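Local coordinates for dipeptide Epimerase (Enterococcus faecalis V583, PDB 3JVA), which belongs to the mandelate racemase/muconate lactonizing enzyme family of the enolase superfamily and carries a magnesium ion at its TIM-barrel domain, at residues Q71-L76 against H85-K90; D30-E35 against E64-F69; M266-I271 against L275-I280. All coordinates share one frame; numbering follows the deposited sequence.

Contact 1: Q71-L76 against H85-K90; sequences QAIIGL and HEVMDK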
loop_
_atom_site.group_PDB
_atom_site.type_symbol
_atom_site.label_atom_id
_atom_site.label_comp_id
_atom_site.label_asym_id
_atom_site.label_seq_id
_atom_site.Cartn_x
_atom_site.Cartn_y
_atom_site.Cartn_z
ATOM N N GLN B 71 43.528 -0.129 21.455
ATOM C CA GLN B 71 44.459 -1.240 21.307
ATOM C C GLN B 71 44.203 -2.051 20.046
ATOM O O GLN B 71 45.111 -2.702 19.525
ATOM C CB GLN B 71 44.404 -2.140 22.543
ATOM C CG GLN B 71 44.898 -1.439 23.801
ATOM C CD GLN B 71 46.253 -0.783 23.593
ATOM O OE1 GLN B 71 47.261 -1.463 23.399
ATOM N NE2 GLN B 71 46.280 0.546 23.620
ATOM N N ALA B 72 42.973 -2.000 19.543
ATOM C CA ALA B 72 42.618 -2.743 18.343
ATOM C C ALA B 72 43.006 -2.025 17.058
ATOM O O ALA B 72 43.114 -2.655 16.007
ATOM C CB ALA B 72 41.124 -3.040 18.335
ATOM N N ILE B 73 43.212 -0.711 17.123
ATOM C CA ILE B 73 43.574 0.018 15.912
ATOM C C ILE B 73 45.064 0.348 15.784
ATOM O O ILE B 73 45.477 0.969 14.809
ATOM C CB ILE B 73 42.748 1.328 15.753
ATOM C CG1 ILE B 73 43.046 2.295 16.898
ATOM C CG2 ILE B 73 41.261 0.998 15.704
ATOM C CD1 ILE B 73 42.293 3.625 16.772
ATOM N N ILE B 74 45.875 -0.067 16.751
ATOM C CA ILE B 74 47.307 0.203 16.651
ATOM C C ILE B 74 47.806 -0.448 15.364
ATOM O O ILE B 74 47.432 -1.579 15.044
ATOM C CB ILE B 74 48.087 -0.372 17.860
ATOM C CG1 ILE B 74 47.701 0.390 19.130
ATOM C CG2 ILE B 74 49.593 -0.262 17.613
ATOM C CD1 ILE B 74 48.338 -0.138 20.387
ATOM N N GLY B 75 48.623 0.277 14.607
ATOM C CA GLY B 75 49.138 -0.274 13.366
ATOM C C GLY B 75 48.332 0.085 12.127
ATOM O O GLY B 75 48.796 -0.121 11.006
ATOM N N LEU B 76 47.123 0.609 12.318
ATOM C CA LEU B 76 46.282 1.000 11.188
ATOM C C LEU B 76 46.613 2.421 10.744
ATOM O O LEU B 76 47.176 3.205 11.507
ATOM C CB LEU B 76 44.797 0.930 11.568
ATOM C CG LEU B 76 44.247 -0.437 11.987
ATOM C CD1 LEU B 76 42.764 -0.311 12.322
ATOM C CD2 LEU B 76 44.451 -1.437 10.868
ATOM N N HIS B 85 36.373 2.126 11.412
ATOM C CA HIS B 85 34.992 1.988 11.855
ATOM C C HIS B 85 34.580 0.526 11.812
ATOM O O HIS B 85 33.788 0.074 12.634
ATOM C CB HIS B 85 34.061 2.847 11.003
ATOM C CG HIS B 85 33.930 4.248 11.508
ATOM N ND1 HIS B 85 33.087 4.589 12.544
ATOM C CD2 HIS B 85 34.580 5.384 11.161
ATOM C CE1 HIS B 85 33.223 5.875 12.814
ATOM N NE2 HIS B 85 34.123 6.382 11.989
ATOM N N GLU B 86 35.139 -0.216 10.864
ATOM C CA GLU B 86 34.841 -1.641 10.756
ATOM C C GLU B 86 35.248 -2.314 12.066
ATOM O O GLU B 86 34.475 -3.068 12.659
ATOM C CB GLU B 86 35.638 -2.255 9.607
ATOM C CG GLU B 86 35.456 -3.754 9.451
ATOM C CD GLU B 86 36.326 -4.312 8.342
ATOM O OE1 GLU B 86 37.531 -4.539 8.577
ATOM O OE2 GLU B 86 35.804 -4.504 7.232
ATOM N N VAL B 87 36.475 -2.035 12.501
ATOM C CA VAL B 87 37.025 -2.595 13.738
ATOM C C VAL B 87 36.195 -2.205 14.957
ATOM O O VAL B 87 35.855 -3.054 15.787
ATOM C CB VAL B 87 38.486 -2.126 13.948
ATOM C CG1 VAL B 87 39.033 -2.652 15.268
ATOM C CG2 VAL B 87 39.349 -2.612 12.793
ATOM N N MET B 88 35.869 -0.921 15.074
ATOM C CA MET B 88 35.068 -0.471 16.210
ATOM C C MET B 88 33.688 -1.128 16.226
ATOM O O MET B 88 33.183 -1.496 17.288
ATOM C CB MET B 88 34.919 1.055 16.191
ATOM C CG MET B 88 36.235 1.789 16.412
ATOM S SD MET B 88 35.995 3.554 16.706
ATOM C CE MET B 88 35.457 4.105 15.095
ATOM N N ASP B 89 33.083 -1.277 15.052
ATOM C CA ASP B 89 31.764 -1.895 14.957
ATOM C C ASP B 89 31.792 -3.379 15.305
ATOM O O ASP B 89 30.814 -3.908 15.824
ATOM C CB ASP B 89 31.176 -1.706 13.554
ATOM C CG ASP B 89 30.757 -0.270 13.283
ATOM O OD1 ASP B 89 30.673 0.530 14.243
ATOM O OD2 ASP B 89 30.502 0.053 12.107
ATOM N N LYS B 90 32.904 -4.049 15.017
ATOM C CA LYS B 90 33.027 -5.470 15.346
ATOM C C LYS B 90 33.152 -5.634 16.854
ATOM O O LYS B 90 32.685 -6.616 17.427
ATOM C CB LYS B 90 34.269 -6.087 14.694
ATOM C CG LYS B 90 34.119 -6.471 13.235
ATOM C CD LYS B 90 35.374 -7.194 12.749
ATOM C CE LYS B 90 35.296 -7.567 11.273
ATOM N NZ LYS B 90 34.180 -8.508 10.971
#
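V87 is the residue through which 85-90 meets A72, I73 and L76 of 71-76; each apolar pair within 4.5 Å across the contact includes it. Its CB is directed at the opposing segment but stops short of it, leaving the contact to the two methyls. CG1 lies opposite the backbone N (chi1 177°) and carries on toward A72 on helix 59-73, where V87 CG1 is 3.7 Å from A72 CB. The same methyl is 4.1 Å from A72 O, so it touches both the side chain and the carbonyl of A72; I73 CG2 is 4.3 Å from V87 CG1. The other branch, V87 CG2, turns instead to L76, whose CD1 it approaches at 4.1 Å. L76 reaches that position with an extended chain, CD1 trans to CA (chi2 -180°), and the two side chains pass at a slant. What brings L76 and A72 to the same valine is a type II beta turn from I73 to L76, closed by L76 N bonding to I73 O at 3.0 Å, with G75 at positive phi (94°). The turn begins the connection from helix 59-73 to helix 81-91 in the alpha+beta N-terminal capping domain characteristic of the enolase superfamily. I73 also packs on I3 and V6 of strand 3-21 and on I102 of helix 96-114, which makes it the buried member of the group, while A72, L76 and V87 keep some exposure. One residue before V87, E86 OE2 forms a salt bridge with K312 of a second subunit. On another side of helix 81-91, M88 CE sits 3.5 Å above one face of the H85 ring, displaced toward its rim, and that ring stacks with H272 of the barrel.

Contact 2: D30-E35 against E64-F69; sequences DSAIVE and ETIELF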
loop_
_atom_site.group_PDB
_atom_site.type_symbol
_atom_site.label_atom_id
_atom_site.label_comp_id
_atom_site.label_asym_id
_atom_site.label_seq_id
_atom_site.Cartn_x
_atom_site.Cartn_y
_atom_site.Cartn_z
ATOM N N ASP B 30 31.828 16.581 31.831
ATOM C CA ASP B 30 32.818 15.531 32.020
ATOM C C ASP B 30 32.835 14.607 30.809
ATOM O O ASP B 30 31.887 13.858 30.570
ATOM C CB ASP B 30 32.507 14.758 33.305
ATOM C CG ASP B 30 32.437 15.669 34.530
ATOM O OD1 ASP B 30 32.990 16.789 34.470
ATOM O OD2 ASP B 30 31.840 15.271 35.551
ATOM N N SER B 31 33.922 14.667 30.045
ATOM C CA SER B 31 34.049 13.863 28.838
ATOM C C SER B 31 35.371 13.118 28.742
ATOM O O SER B 31 36.251 13.254 29.593
ATOM C CB SER B 31 33.912 14.758 27.609
ATOM O OG SER B 31 34.903 15.778 27.632
ATOM N N ALA B 32 35.497 12.336 27.679
ATOM C CA ALA B 32 36.710 11.581 27.429
ATOM C C ALA B 32 37.451 12.293 26.308
ATOM O O ALA B 32 36.843 12.676 25.309
ATOM C CB ALA B 32 36.356 10.151 27.010
ATOM N N ILE B 33 38.749 12.509 26.488
ATOM C CA ILE B 33 39.550 13.142 25.454
ATOM C C ILE B 33 40.619 12.149 25.029
ATOM O O ILE B 33 41.329 11.591 25.866
ATOM C CB ILE B 33 40.208 14.462 25.945
ATOM C CG1 ILE B 33 39.128 15.534 26.115
ATOM C CG2 ILE B 33 41.258 14.929 24.942
ATOM C CD1 ILE B 33 39.648 16.899 26.539
ATOM N N VAL B 34 40.711 11.919 23.724
ATOM C CA VAL B 34 41.670 10.971 23.180
ATOM C C VAL B 34 42.741 11.661 22.360
ATOM O O VAL B 34 42.502 12.690 21.722
ATOM C CB VAL B 34 40.972 9.926 22.274
ATOM C CG1 VAL B 34 41.996 8.925 21.735
ATOM C CG2 VAL B 34 39.899 9.194 23.058
ATOM N N GLU B 35 43.937 11.091 22.402
ATOM C CA GLU B 35 45.051 11.601 21.633
ATOM C C GLU B 35 45.626 10.390 20.922
ATOM O O GLU B 35 46.108 9.456 21.567
ATOM C CB GLU B 35 46.103 12.229 22.554
ATOM C CG GLU B 35 45.609 13.462 23.290
ATOM C CD GLU B 35 46.663 14.057 24.206
ATOM O OE1 GLU B 35 47.790 14.302 23.723
ATOM O OE2 GLU B 35 46.363 14.282 25.401
ATOM N N GLU B 64 36.156 3.029 28.986
ATOM C CA GLU B 64 36.474 1.616 28.812
ATOM C C GLU B 64 36.460 1.206 27.341
ATOM O O GLU B 64 37.376 0.525 26.861
ATOM C CB GLU B 64 35.496 0.736 29.607
ATOM C CG GLU B 64 35.621 -0.760 29.294
ATOM C CD GLU B 64 34.858 -1.664 30.257
ATOM O OE1 GLU B 64 33.789 -1.266 30.761
ATOM O OE2 GLU B 64 35.323 -2.797 30.498
ATOM N N THR B 65 35.428 1.623 26.618
ATOM C CA THR B 65 35.318 1.275 25.208
ATOM C C THR B 65 36.438 1.896 24.384
ATOM O O THR B 65 37.013 1.237 23.521
ATOM C CB THR B 65 33.952 1.708 24.637
ATOM O OG1 THR B 65 32.908 1.078 25.388
ATOM C CG2 THR B 65 33.827 1.303 23.168
ATOM N N ILE B 66 36.765 3.157 24.650
ATOM C CA ILE B 66 37.833 3.804 23.897
ATOM C C ILE B 66 39.143 3.035 24.054
ATOM O O ILE B 66 39.891 2.872 23.091
ATOM C CB ILE B 66 38.037 5.267 24.344
ATOM C CG1 ILE B 66 36.815 6.100 23.937
ATOM C CG2 ILE B 66 39.313 5.839 23.711
ATOM C CD1 ILE B 66 36.864 7.535 24.398
ATOM N N GLU B 67 39.413 2.553 25.264
ATOM C CA GLU B 67 40.634 1.787 25.522
ATOM C C GLU B 67 40.650 0.520 24.673
ATOM O O GLU B 67 41.694 0.125 24.139
ATOM C CB GLU B 67 40.716 1.418 27.003
ATOM C CG GLU B 67 40.840 2.614 27.934
ATOM C CD GLU B 67 42.274 3.084 28.112
ATOM O OE1 GLU B 67 42.972 3.301 27.093
ATOM O OE2 GLU B 67 42.701 3.241 29.279
ATOM N N LEU B 68 39.492 -0.123 24.552
ATOM C CA LEU B 68 39.386 -1.339 23.750
ATOM C C LEU B 68 39.642 -1.003 22.280
ATOM O O LEU B 68 40.411 -1.695 21.606
ATOM C CB LEU B 68 38.001 -1.976 23.915
ATOM C CG LEU B 68 37.675 -2.614 25.272
ATOM C CD1 LEU B 68 36.227 -3.083 25.292
ATOM C CD2 LEU B 68 38.620 -3.791 25.524
ATOM N N PHE B 69 39.000 0.057 21.787
ATOM C CA PHE B 69 39.179 0.490 20.399
ATOM C C PHE B 69 40.644 0.842 20.128
ATOM O O PHE B 69 41.214 0.452 19.106
ATOM C CB PHE B 69 38.353 1.747 20.091
ATOM C CG PHE B 69 36.861 1.538 20.083
ATOM C CD1 PHE B 69 36.301 0.268 19.951
ATOM C CD2 PHE B 69 36.011 2.641 20.124
ATOM C CE1 PHE B 69 34.915 0.101 19.853
ATOM C CE2 PHE B 69 34.626 2.490 20.026
ATOM C CZ PHE B 69 34.075 1.213 19.888
#
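The backbone bond from F69 N to T65 O, at 2.9 Å, is the shortest polar link within the two segments, and it closes the helical turn that carries I66 toward A32 and V34. The CA atoms of V34 and I66 stand 8.2 Å apart, and side chains bridge the gap. I66 uses two methyls. CG2, opposite the backbone N, meets V34 CG2 at 3.5 Å, closer than usual for carbons and thus a tight spot. CD1, at the end of an extended branch (chi2 176°), reaches both V34 CG2 and A32 CB, each at 3.7 Å from I66 CD1. The V34 and I66 side chains run antiparallel where they overlap, each reaching alongside the other. A32 and V34, two apart on the strand, present the same face of the antiparallel sheet of the capping domain to helix 59-73, while I33 points away, and its side chain touches R9 and S11 of strand 3-21. A98 and A101 of helix 96-114 also touch I66. The strand's backbone bonds go to neighbouring strands, through G46 and G48 among others, and the pairs across the contact are all methyl to methyl between buried residues, consistent with a join made by close-fitting methyls.

Contact 3: M266-I271 against L275-I280; sequences MKCGGI and LKINQI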
loop_
_atom_site.group_PDB
_atom_site.type_symbol
_atom_site.label_atom_id
_atom_site.label_comp_id
_atom_site.label_asym_id
_atom_site.label_seq_id
_atom_site.Cartn_x
_atom_site.Cartn_y
_atom_site.Cartn_z
ATOM N N MET B 266 28.133 12.870 18.683
ATOM C CA MET B 266 28.080 11.957 19.821
ATOM C C MET B 266 26.871 11.015 19.796
ATOM O O MET B 266 26.717 10.182 20.688
ATOM C CB MET B 266 28.110 12.740 21.134
ATOM C CG MET B 266 29.326 13.660 21.285
ATOM S SD MET B 266 30.941 12.877 20.913
ATOM C CE MET B 266 31.914 14.355 20.477
ATOM N N LYS B 267 26.014 11.174 18.787
ATOM C CA LYS B 267 24.849 10.309 18.596
ATOM C C LYS B 267 25.160 9.303 17.487
ATOM O O LYS B 267 24.753 8.138 17.553
ATOM C CB LYS B 267 23.618 11.095 18.133
ATOM C CG LYS B 267 22.838 11.841 19.197
ATOM C CD LYS B 267 21.479 12.275 18.632
ATOM C CE LYS B 267 21.629 13.131 17.374
ATOM N NZ LYS B 267 20.305 13.550 16.813
ATOM N N CYS B 268 25.865 9.767 16.455
ATOM C CA CYS B 268 26.171 8.925 15.299
ATOM C C CYS B 268 27.525 8.227 15.293
ATOM O O CYS B 268 27.785 7.385 14.432
ATOM C CB CYS B 268 26.021 9.732 14.002
ATOM S SG CYS B 268 27.178 11.116 13.812
ATOM N N GLY B 269 28.389 8.568 16.240
ATOM C CA GLY B 269 29.687 7.919 16.284
ATOM C C GLY B 269 30.758 8.553 15.419
ATOM O O GLY B 269 31.670 7.864 14.955
ATOM N N GLY B 270 30.651 9.857 15.185
ATOM C CA GLY B 270 31.677 10.530 14.412
ATOM C C GLY B 270 31.354 11.114 13.058
ATOM O O GLY B 270 30.251 10.966 12.538
ATOM N N ILE B 271 32.356 11.782 12.489
ATOM C CA ILE B 271 32.231 12.436 11.195
ATOM C C ILE B 271 31.901 11.459 10.077
ATOM O O ILE B 271 31.086 11.758 9.205
ATOM C CB ILE B 271 33.536 13.208 10.856
ATOM C CG1 ILE B 271 33.683 14.393 11.820
ATOM C CG2 ILE B 271 33.516 13.694 9.407
ATOM C CD1 ILE B 271 35.053 15.054 11.798
ATOM N N LEU B 275 28.581 12.145 7.828
ATOM C CA LEU B 275 28.591 12.404 6.396
ATOM C C LEU B 275 27.508 11.588 5.694
ATOM O O LEU B 275 26.838 12.088 4.790
ATOM C CB LEU B 275 29.966 12.078 5.806
ATOM C CG LEU B 275 31.037 13.134 6.086
ATOM C CD1 LEU B 275 32.414 12.564 5.739
ATOM C CD2 LEU B 275 30.742 14.396 5.286
ATOM N N LYS B 276 27.329 10.339 6.118
ATOM C CA LYS B 276 26.310 9.475 5.523
ATOM C C LYS B 276 24.929 10.059 5.769
ATOM O O LYS B 276 24.089 10.111 4.869
ATOM C CB LYS B 276 26.361 8.075 6.135
ATOM C CG LYS B 276 27.637 7.298 5.855
ATOM C CD LYS B 276 27.545 5.933 6.506
ATOM C CE LYS B 276 28.818 5.129 6.343
ATOM N NZ LYS B 276 28.721 3.868 7.133
ATOM N N ILE B 277 24.689 10.480 7.006
ATOM C CA ILE B 277 23.400 11.065 7.349
ATOM C C ILE B 277 23.106 12.269 6.460
ATOM O O ILE B 277 22.029 12.372 5.876
ATOM C CB ILE B 277 23.356 11.512 8.833
ATOM C CG1 ILE B 277 23.420 10.281 9.746
ATOM C CG2 ILE B 277 22.071 12.306 9.095
ATOM C CD1 ILE B 277 23.646 10.599 11.221
ATOM N N ASN B 278 24.068 13.178 6.346
ATOM C CA ASN B 278 23.856 14.357 5.525
ATOM C C ASN B 278 23.627 14.051 4.043
ATOM O O ASN B 278 22.782 14.680 3.409
ATOM C CB ASN B 278 25.020 15.334 5.668
ATOM C CG ASN B 278 24.755 16.637 4.959
ATOM O OD1 ASN B 278 23.742 17.287 5.211
ATOM N ND2 ASN B 278 25.654 17.026 4.058
ATOM N N GLN B 279 24.376 13.099 3.486
ATOM C CA GLN B 279 24.209 12.748 2.074
ATOM C C GLN B 279 22.851 12.101 1.833
ATOM O O GLN B 279 22.226 12.319 0.797
ATOM C CB GLN B 279 25.307 11.785 1.616
ATOM C CG GLN B 279 26.710 12.348 1.718
ATOM C CD GLN B 279 27.764 11.299 1.410
ATOM O OE1 GLN B 279 27.586 10.112 1.712
ATOM N NE2 GLN B 279 28.870 11.730 0.824
ATOM N N ILE B 280 22.399 11.289 2.785
ATOM C CA ILE B 280 21.096 10.646 2.660
ATOM C C ILE B 280 20.011 11.722 2.685
ATOM O O ILE B 280 19.093 11.713 1.859
ATOM C CB ILE B 280 20.847 9.658 3.821
ATOM C CG1 ILE B 280 21.739 8.420 3.645
ATOM C CG2 ILE B 280 19.367 9.264 3.867
ATOM C CD1 ILE B 280 21.836 7.540 4.887
#
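C268 and I271 are the residues of 266-271 that meet L275 and I277, and the chain enters by way of K267, whose NZ forms a salt bridge with D240, a magnesium ligand. In C268, chi1 of 64° places SG over the backbone, flanked by N and C, and leaves CB to meet I277 CD1, at 3.8 Å. G269 then leaves helix 265-268 with positive phi (86°), and G270 takes the N-cap position of helix 271-284. These residues form part of the link from strand 260-263 to helix 271-284, a beta-alpha unit of the TIM barrel. I271 opens that helix; its N bonds to D103 OD2, from the capping domain. Its O receives L275 N at 2.9 Å, with an N-H...O angle of 155°, the i to i+4 bond of the first helical turn. The same geometry leaves L275 CG 3.4 Å from I271 O. Beside this bond the two side chains run in the same direction, I271 CG2 to L275 CD1 at 4.0 Å. The chemistry is therefore divided: one backbone bond closes the first turn of the helix, while, across the two segments, the C268-I277 and I271-L275 pairs add apolar contact.

Contacts 1 and 2 share helix 59-73, and their centres lie 13 Å apart: the helix meets the sheet through 64-69 and helix 81-91 through A72, I73 and the turn that follows. They also touch directly, M88 O lying 3.5 Å from F69 CE1. Contact 3 belongs to the barrel domain, its centre 19 Å from each of the others. Contact 1 nevertheless reaches it, H85 CE1 approaching G269 O at 3.3 Å, so helix 81-91 meets the domain boundary, whereas contacts 2 and 3 stay about 7 Å apart at their nearest atoms. Contact 3 also has the tie to the metal site: K267 pairs with D240, and the I277 side chain is about 14 Å from the magnesium ion.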